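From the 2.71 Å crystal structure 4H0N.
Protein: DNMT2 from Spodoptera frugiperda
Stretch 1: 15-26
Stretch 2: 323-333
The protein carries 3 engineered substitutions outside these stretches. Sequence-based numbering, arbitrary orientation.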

ATOM      1  N   GLY A  15       6.919   0.306  -4.175  1.00 40.34           N
ATOM      2  CA  GLY A  15       5.708   0.629  -4.910  1.00 40.88           C
ATOM      3  C   GLY A  15       5.752   2.035  -5.477  1.00 40.16           C
ATOM      4  O   GLY A  15       5.277   2.287  -6.587  1.00 40.51           O
ATOM      5  N   MET A  16       6.325   2.952  -4.704  1.00 43.22           N
ATOM      6  CA  MET A  16       6.527   4.324  -5.144  1.00 34.72           C
ATOM      7  C   MET A  16       7.316   4.348  -6.449  1.00 32.32           C
ATOM      8  O   MET A  16       6.896   4.963  -7.429  1.00 35.28           O
ATOM      9  CB  MET A  16       7.283   5.101  -4.071  1.00 40.40           C
ATOM     10  CG  MET A  16       6.512   5.285  -2.780  1.00 44.18           C
ATOM     11  SD  MET A  16       5.051   6.309  -3.018  1.00 45.85           S
ATOM     12  CE  MET A  16       4.657   6.748  -1.329  1.00 44.43           C
ATOM     13  N   HIS A  17       8.454   3.660  -6.447  1.00 27.19           N
ATOM     14  CA  HIS A  17       9.317   3.546  -7.615  1.00 28.18           C
ATOM     15  C   HIS A  17       8.548   2.999  -8.815  1.00 37.24           C
ATOM     16  O   HIS A  17       8.732   3.453  -9.944  1.00 48.93           O
ATOM     17  CB  HIS A  17      10.499   2.638  -7.288  1.00 32.03           C
ATOM     18  CG  HIS A  17      11.639   2.745  -8.247  1.00 37.20           C
ATOM     19  ND1 HIS A  17      12.915   2.329  -7.933  1.00 44.75           N
ATOM     20  CD2 HIS A  17      11.701   3.218  -9.518  1.00 35.66           C
ATOM     21  CE1 HIS A  17      13.712   2.542  -8.967  1.00 45.43           C
ATOM     22  NE2 HIS A  17      13.003   3.076  -9.935  1.00 42.80           N
ATOM     23  N   CYS A  18       7.679   2.026  -8.567  1.00 20.91           N
ATOM     24  CA  CYS A  18       6.856   1.471  -9.629  1.00 21.81           C
ATOM     25  C   CYS A  18       5.855   2.487 -10.147  1.00 21.92           C
ATOM     26  O   CYS A  18       5.529   2.497 -11.329  1.00 22.99           O
ATOM     27  CB  CYS A  18       6.126   0.223  -9.146  1.00 21.79           C
ATOM     28  SG  CYS A  18       7.152  -1.242  -9.165  1.00 48.92           S
ATOM     29  N   ALA A  19       5.375   3.341  -9.251  1.00 21.84           N
ATOM     30  CA  ALA A  19       4.367   4.329  -9.598  1.00 24.43           C
ATOM     31  C   ALA A  19       4.970   5.503 -10.370  1.00 32.09           C
ATOM     32  O   ALA A  19       4.327   6.074 -11.255  1.00 33.42           O
ATOM     33  CB  ALA A  19       3.657   4.813  -8.344  1.00 20.17           C
ATOM     34  N   TRP A  20       6.206   5.856 -10.035  1.00 31.41           N
ATOM     35  CA  TRP A  20       6.904   6.930 -10.731  1.00 26.30           C
ATOM     36  C   TRP A  20       7.096   6.597 -12.208  1.00 32.45           C
ATOM     37  O   TRP A  20       6.970   7.468 -13.070  1.00 35.92           O
ATOM     38  CB  TRP A  20       8.260   7.203 -10.085  1.00 20.93           C
ATOM     39  CG  TRP A  20       8.978   8.332 -10.741  1.00 25.26           C
ATOM     40  CD1 TRP A  20      10.018   8.247 -11.623  1.00 22.84           C
ATOM     41  CD2 TRP A  20       8.692   9.725 -10.592  1.00 20.99           C
ATOM     42  NE1 TRP A  20      10.401   9.502 -12.021  1.00 22.85           N
ATOM     43  CE2 TRP A  20       9.599  10.427 -11.404  1.00 24.38           C
ATOM     44  CE3 TRP A  20       7.756  10.446  -9.841  1.00 20.09           C
ATOM     45  CZ2 TRP A  20       9.601  11.817 -11.491  1.00 28.25           C
ATOM     46  CZ3 TRP A  20       7.760  11.825  -9.928  1.00 27.24           C
ATOM     47  CH2 TRP A  20       8.675  12.497 -10.746  1.00 27.40           C
ATOM     48  N   LYS A  21       7.402   5.334 -12.494  1.00 31.23           N
ATOM     49  CA  LYS A  21       7.552   4.873 -13.868  1.00 28.15           C
ATOM     50  C   LYS A  21       6.237   4.975 -14.618  1.00 31.79           C
ATOM     51  O   LYS A  21       6.195   5.470 -15.739  1.00 37.59           O
ATOM     52  CB  LYS A  21       8.055   3.431 -13.905  1.00 25.65           C
ATOM     53  CG  LYS A  21       9.534   3.279 -13.603  1.00 47.92           C
ATOM     54  CD  LYS A  21       9.970   1.821 -13.711  1.00 48.71           C
ATOM     55  CE  LYS A  21      11.452   1.657 -13.389  1.00 47.12           C
ATOM     56  NZ  LYS A  21      11.947   0.282 -13.696  1.00 47.41           N
ATOM     57  N   GLU A  22       5.165   4.507 -13.990  1.00 35.76           N
ATOM     58  CA  GLU A  22       3.856   4.502 -14.628  1.00 35.81           C
ATOM     59  C   GLU A  22       3.368   5.905 -14.988  1.00 35.88           C
ATOM     60  O   GLU A  22       2.570   6.066 -15.908  1.00 42.22           O
ATOM     61  CB  GLU A  22       2.832   3.784 -13.746  1.00 30.78           C
ATOM     62  CG  GLU A  22       2.418   2.418 -14.267  1.00 52.02           C
ATOM     63  CD  GLU A  22       1.312   2.496 -15.308  1.00 69.76           C
ATOM     64  OE1 GLU A  22       1.490   1.937 -16.412  1.00 74.15           O
ATOM     65  OE2 GLU A  22       0.259   3.102 -15.018  1.00 75.50           O
ATOM     66  N   SER A  23       3.864   6.915 -14.277  1.00 25.11           N
ATOM     67  CA  SER A  23       3.427   8.297 -14.484  1.00 25.12           C
ATOM     68  C   SER A  23       3.954   8.893 -15.781  1.00 26.52           C
ATOM     69  O   SER A  23       3.342   9.801 -16.343  1.00 31.76           O
ATOM     70  CB  SER A  23       3.844   9.183 -13.300  1.00 35.59           C
ATOM     71  OG  SER A  23       5.255   9.325 -13.219  1.00 23.29           O
ATOM     72  N   GLY A  24       5.094   8.387 -16.245  1.00 47.52           N
ATOM     73  CA  GLY A  24       5.727   8.880 -17.460  1.00 42.26           C
ATOM     74  C   GLY A  24       6.557  10.124 -17.207  1.00 38.21           C
ATOM     75  O   GLY A  24       7.039  10.766 -18.137  1.00 37.15           O
ATOM     76  N   LEU A  25       6.729  10.457 -15.934  1.00 39.74           N
ATOM     77  CA  LEU A  25       7.416  11.681 -15.539  1.00 37.98           C
ATOM     78  C   LEU A  25       8.933  11.561 -15.646  1.00 43.03           C
ATOM     79  O   LEU A  25       9.494  10.470 -15.519  1.00 38.57           O
ATOM     80  CB  LEU A  25       7.020  12.077 -14.115  1.00 26.71           C
ATOM     81  CG  LEU A  25       5.838  13.034 -13.980  1.00 23.55           C
ATOM     82  CD1 LEU A  25       4.719  12.660 -14.941  1.00 33.86           C
ATOM     83  CD2 LEU A  25       5.333  13.035 -12.552  1.00 22.04           C
ATOM     84  N   ASP A  26       9.590  12.694 -15.874  1.00 40.19           N
ATOM     85  CA  ASP A  26      11.034  12.715 -16.057  1.00 43.13           C
ATOM     86  C   ASP A  26      11.757  12.794 -14.715  1.00 42.15           C
ATOM     87  O   ASP A  26      11.738  13.833 -14.053  1.00 38.45           O
ATOM     88  CB  ASP A  26      11.439  13.885 -16.951  1.00 49.40           C
ATOM     89  CG  ASP A  26      12.796  13.684 -17.591  1.00 58.87           C
ATOM     90  OD1 ASP A  26      13.244  12.521 -17.675  1.00 60.49           O
ATOM     91  OD2 ASP A  26      13.411  14.684 -18.016  1.00 67.45           O
ATOM     92  N   VAL A 323      -2.938   4.337  -8.194  1.00 25.71           N
ATOM     93  CA  VAL A 323      -3.414   5.536  -7.519  1.00 26.54           C
ATOM     94  C   VAL A 323      -2.303   6.577  -7.366  1.00 31.98           C
ATOM     95  O   VAL A 323      -2.522   7.767  -7.599  1.00 33.67           O
ATOM     96  CB  VAL A 323      -4.013   5.202  -6.140  1.00 20.44           C
ATOM     97  CG1 VAL A 323      -4.453   6.468  -5.425  1.00 21.93           C
ATOM     98  CG2 VAL A 323      -5.183   4.245  -6.295  1.00 23.97           C
ATOM     99  N   ILE A 324      -1.108   6.126  -6.998  1.00 18.51           N
ATOM    100  CA  ILE A 324       0.007   7.046  -6.781  1.00 21.81           C
ATOM    101  C   ILE A 324       0.479   7.668  -8.090  1.00 25.93           C
ATOM    102  O   ILE A 324       0.814   8.855  -8.147  1.00 26.26           O
ATOM    103  CB  ILE A 324       1.177   6.352  -6.064  1.00 16.27           C
ATOM    104  CG1 ILE A 324       0.751   5.954  -4.657  1.00 15.97           C
ATOM    105  CG2 ILE A 324       2.398   7.259  -5.995  1.00 16.41           C
ATOM    106  CD1 ILE A 324       1.836   5.323  -3.893  1.00 15.99           C
ATOM    107  N   SER A 325       0.489   6.859  -9.142  1.00 25.56           N
ATOM    108  CA  SER A 325       0.829   7.337 -10.468  1.00 18.46           C
ATOM    109  C   SER A 325      -0.122   8.464 -10.869  1.00 26.70           C
ATOM    110  O   SER A 325       0.298   9.488 -11.420  1.00 22.06           O
ATOM    111  CB  SER A 325       0.763   6.187 -11.467  1.00 30.92           C
ATOM    112  OG  SER A 325       1.283   6.576 -12.725  1.00 43.98           O
ATOM    113  N   GLU A 326      -1.405   8.289 -10.567  1.00 19.06           N
ATOM    114  CA  GLU A 326      -2.393   9.323 -10.865  1.00 19.87           C
ATOM    115  C   GLU A 326      -2.215  10.597 -10.040  1.00 19.60           C
ATOM    116  O   GLU A 326      -2.468  11.693 -10.534  1.00 24.08           O
ATOM    117  CB  GLU A 326      -3.816   8.778 -10.724  1.00 21.74           C
ATOM    118  CG  GLU A 326      -4.175   7.755 -11.790  1.00 23.51           C
ATOM    119  CD  GLU A 326      -4.012   8.300 -13.201  1.00 40.28           C
ATOM    120  OE1 GLU A 326      -4.535   9.400 -13.490  1.00 43.06           O
ATOM    121  OE2 GLU A 326      -3.351   7.630 -14.022  1.00 48.58           O
ATOM    122  N   LEU A 327      -1.787  10.457  -8.787  1.00 49.35           N
ATOM    123  CA  LEU A 327      -1.547  11.618  -7.931  1.00 18.54           C
ATOM    124  C   LEU A 327      -0.262  12.325  -8.345  1.00 24.18           C
ATOM    125  O   LEU A 327      -0.179  13.556  -8.305  1.00 25.02           O
ATOM    126  CB  LEU A 327      -1.472  11.207  -6.459  1.00 17.81           C
ATOM    127  CG  LEU A 327      -2.761  10.745  -5.777  1.00 17.91           C
ATOM    128  CD1 LEU A 327      -2.454  10.157  -4.418  1.00 17.32           C
ATOM    129  CD2 LEU A 327      -3.745  11.887  -5.642  1.00 18.82           C
ATOM    130  N   LEU A 328       0.738  11.541  -8.744  1.00 18.31           N
ATOM    131  CA  LEU A 328       1.984  12.098  -9.272  1.00 18.60           C
ATOM    132  C   LEU A 328       1.729  12.975 -10.495  1.00 19.66           C
ATOM    133  O   LEU A 328       2.327  14.043 -10.624  1.00 24.39           O
ATOM    134  CB  LEU A 328       2.992  10.992  -9.602  1.00 24.69           C
ATOM    135  CG  LEU A 328       3.728  10.354  -8.420  1.00 27.09           C
ATOM    136  CD1 LEU A 328       4.525   9.141  -8.872  1.00 31.28           C
ATOM    137  CD2 LEU A 328       4.637  11.361  -7.753  1.00 26.20           C
ATOM    138  N   LYS A 329       0.839  12.533 -11.382  1.00 22.67           N
ATOM    139  CA  LYS A 329       0.446  13.350 -12.532  1.00 28.54           C
ATOM    140  C   LYS A 329      -0.154  14.675 -12.077  1.00 27.31           C
ATOM    141  O   LYS A 329       0.172  15.733 -12.616  1.00 24.41           O
ATOM    142  CB  LYS A 329      -0.552  12.614 -13.427  1.00 27.18           C
ATOM    143  CG  LYS A 329       0.035  11.413 -14.134  1.00 31.59           C
ATOM    144  CD  LYS A 329      -1.031  10.631 -14.876  1.00 30.99           C
ATOM    145  CE  LYS A 329      -0.526   9.246 -15.222  1.00 36.25           C
ATOM    146  NZ  LYS A 329      -1.216   8.687 -16.414  1.00 45.63           N
ATOM    147  N   ILE A 330      -1.023  14.609 -11.077  1.00 21.57           N
ATOM    148  CA  ILE A 330      -1.670  15.801 -10.555  1.00 22.16           C
ATOM    149  C   ILE A 330      -0.661  16.720  -9.863  1.00 31.72           C
ATOM    150  O   ILE A 330      -0.637  17.929 -10.106  1.00 31.27           O
ATOM    151  CB  ILE A 330      -2.807  15.419  -9.592  1.00 21.92           C
ATOM    152  CG1 ILE A 330      -3.986  14.855 -10.384  1.00 22.83           C
ATOM    153  CG2 ILE A 330      -3.251  16.611  -8.768  1.00 22.49           C
ATOM    154  CD1 ILE A 330      -5.097  14.331  -9.527  1.00 22.72           C
ATOM    155  N   LEU A 331       0.184  16.132  -9.022  1.00 29.31           N
ATOM    156  CA  LEU A 331       1.176  16.882  -8.262  1.00 20.41           C
ATOM    157  C   LEU A 331       2.143  17.674  -9.148  1.00 29.09           C
ATOM    158  O   LEU A 331       2.616  18.745  -8.763  1.00 31.91           O
ATOM    159  CB  LEU A 331       1.959  15.935  -7.347  1.00 20.76           C
ATOM    160  CG  LEU A 331       3.078  16.534  -6.482  1.00 20.98           C
ATOM    161  CD1 LEU A 331       2.556  17.681  -5.623  1.00 19.86           C
ATOM    162  CD2 LEU A 331       3.736  15.469  -5.618  1.00 18.60           C
ATOM    163  N   PHE A 332       2.429  17.154 -10.336  1.00 21.35           N
ATOM    164  CA  PHE A 332       3.444  17.748 -11.200  1.00 22.07           C
ATOM    165  C   PHE A 332       2.873  18.535 -12.378  1.00 32.48           C
ATOM    166  O   PHE A 332       3.623  19.072 -13.193  1.00 33.68           O
ATOM    167  CB  PHE A 332       4.415  16.673 -11.698  1.00 21.79           C
ATOM    168  CG  PHE A 332       5.353  16.172 -10.636  1.00 34.84           C
ATOM    169  CD1 PHE A 332       6.682  16.572 -10.622  1.00 35.05           C
ATOM    170  CD2 PHE A 332       4.906  15.318  -9.638  1.00 23.07           C
ATOM    171  CE1 PHE A 332       7.549  16.118  -9.637  1.00 29.38           C
ATOM    172  CE2 PHE A 332       5.768  14.866  -8.657  1.00 24.08           C
ATOM    173  CZ  PHE A 332       7.090  15.264  -8.656  1.00 19.80           C
ATOM    174  N   GLU A 333       1.551  18.614 -12.470  1.00 34.21           N
ATOM    175  CA  GLU A 333       0.944  19.356 -13.564  1.00 42.82           C
ATOM    176  C   GLU A 333       1.084  20.860 -13.325  1.00 45.73           C
ATOM    177  O   GLU A 333       1.929  21.525 -13.930  1.00 44.38           O
ATOM    178  CB  GLU A 333      -0.525  18.969 -13.741  1.00 26.30           C
ATOM    179  CG  GLU A 333      -1.466  19.674 -12.785  1.00 38.38           C
ATOM    180  CD  GLU A 333      -2.879  19.115 -12.834  1.00 39.62           C
ATOM    181  OE1 GLU A 333      -3.821  19.855 -12.482  1.00 44.29           O
ATOM    182  OE2 GLU A 333      -3.048  17.936 -13.215  1.00 37.28           O
TER

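Residues 15-23 form a helix that packs against helix 323-332 at an angle of 56°, with the axes 7.9 Å apart at their closest. Touching residues are at least 302 apart in sequence. Gly15 takes almost no part.

Met16 begins the contact. Its CA-to-CB bond points sideways, but the end of the side chain comes nearer, and Met16 SD lies 3.5 Å from Ile324 CD1.

His17 and Cys18 do not touch the second helix. Ala19 faces it directly. Its CA is 4.7 Å from the CA of Ser325, and the small methyl side chain fits this close approach. Ala19 CB packs 3.6 Å from Ile324 CG2. Ser325 OG lies 3.4 Å from Ala19 O, at best a weak hydrogen bond, since its proton has another acceptor within reach.

Trp20 starts away from the second helix, but its ring returns to it. Trp20 CE3 is 3.6 Å from Leu328 CD1. Further along, the edge of the indole meets a face of the Phe332 ring, with the planes at 72° and Trp20 CZ3 3.7 Å from Phe332 CZ.

Lys21 is exposed and makes no contact. Glu22 touches Ser325, with Glu22 CB 3.4 Å from Ser325 OG. Ser23 N is 3.0 Å from Ser325 OG, but the angle is too poor for a hydrogen bond. The Ser23 hydroxyl bonds within its own stretch: Ser23 OG donates to Trp20 O at 2.5 Å and accepts from Leu25 N at 3.3 Å.

Gly24 leaves helical geometry with positive phi, a conformation that favours glycine. The chain then brings Leu25 back toward the second helix. Leu25 CD2 sits over a face of the Phe332 ring, 3.7 Å from Phe332 CG, in a CH-pi contact. The same methyl carbon, Leu25 CD2, is 4.3 Å from Leu328 CB.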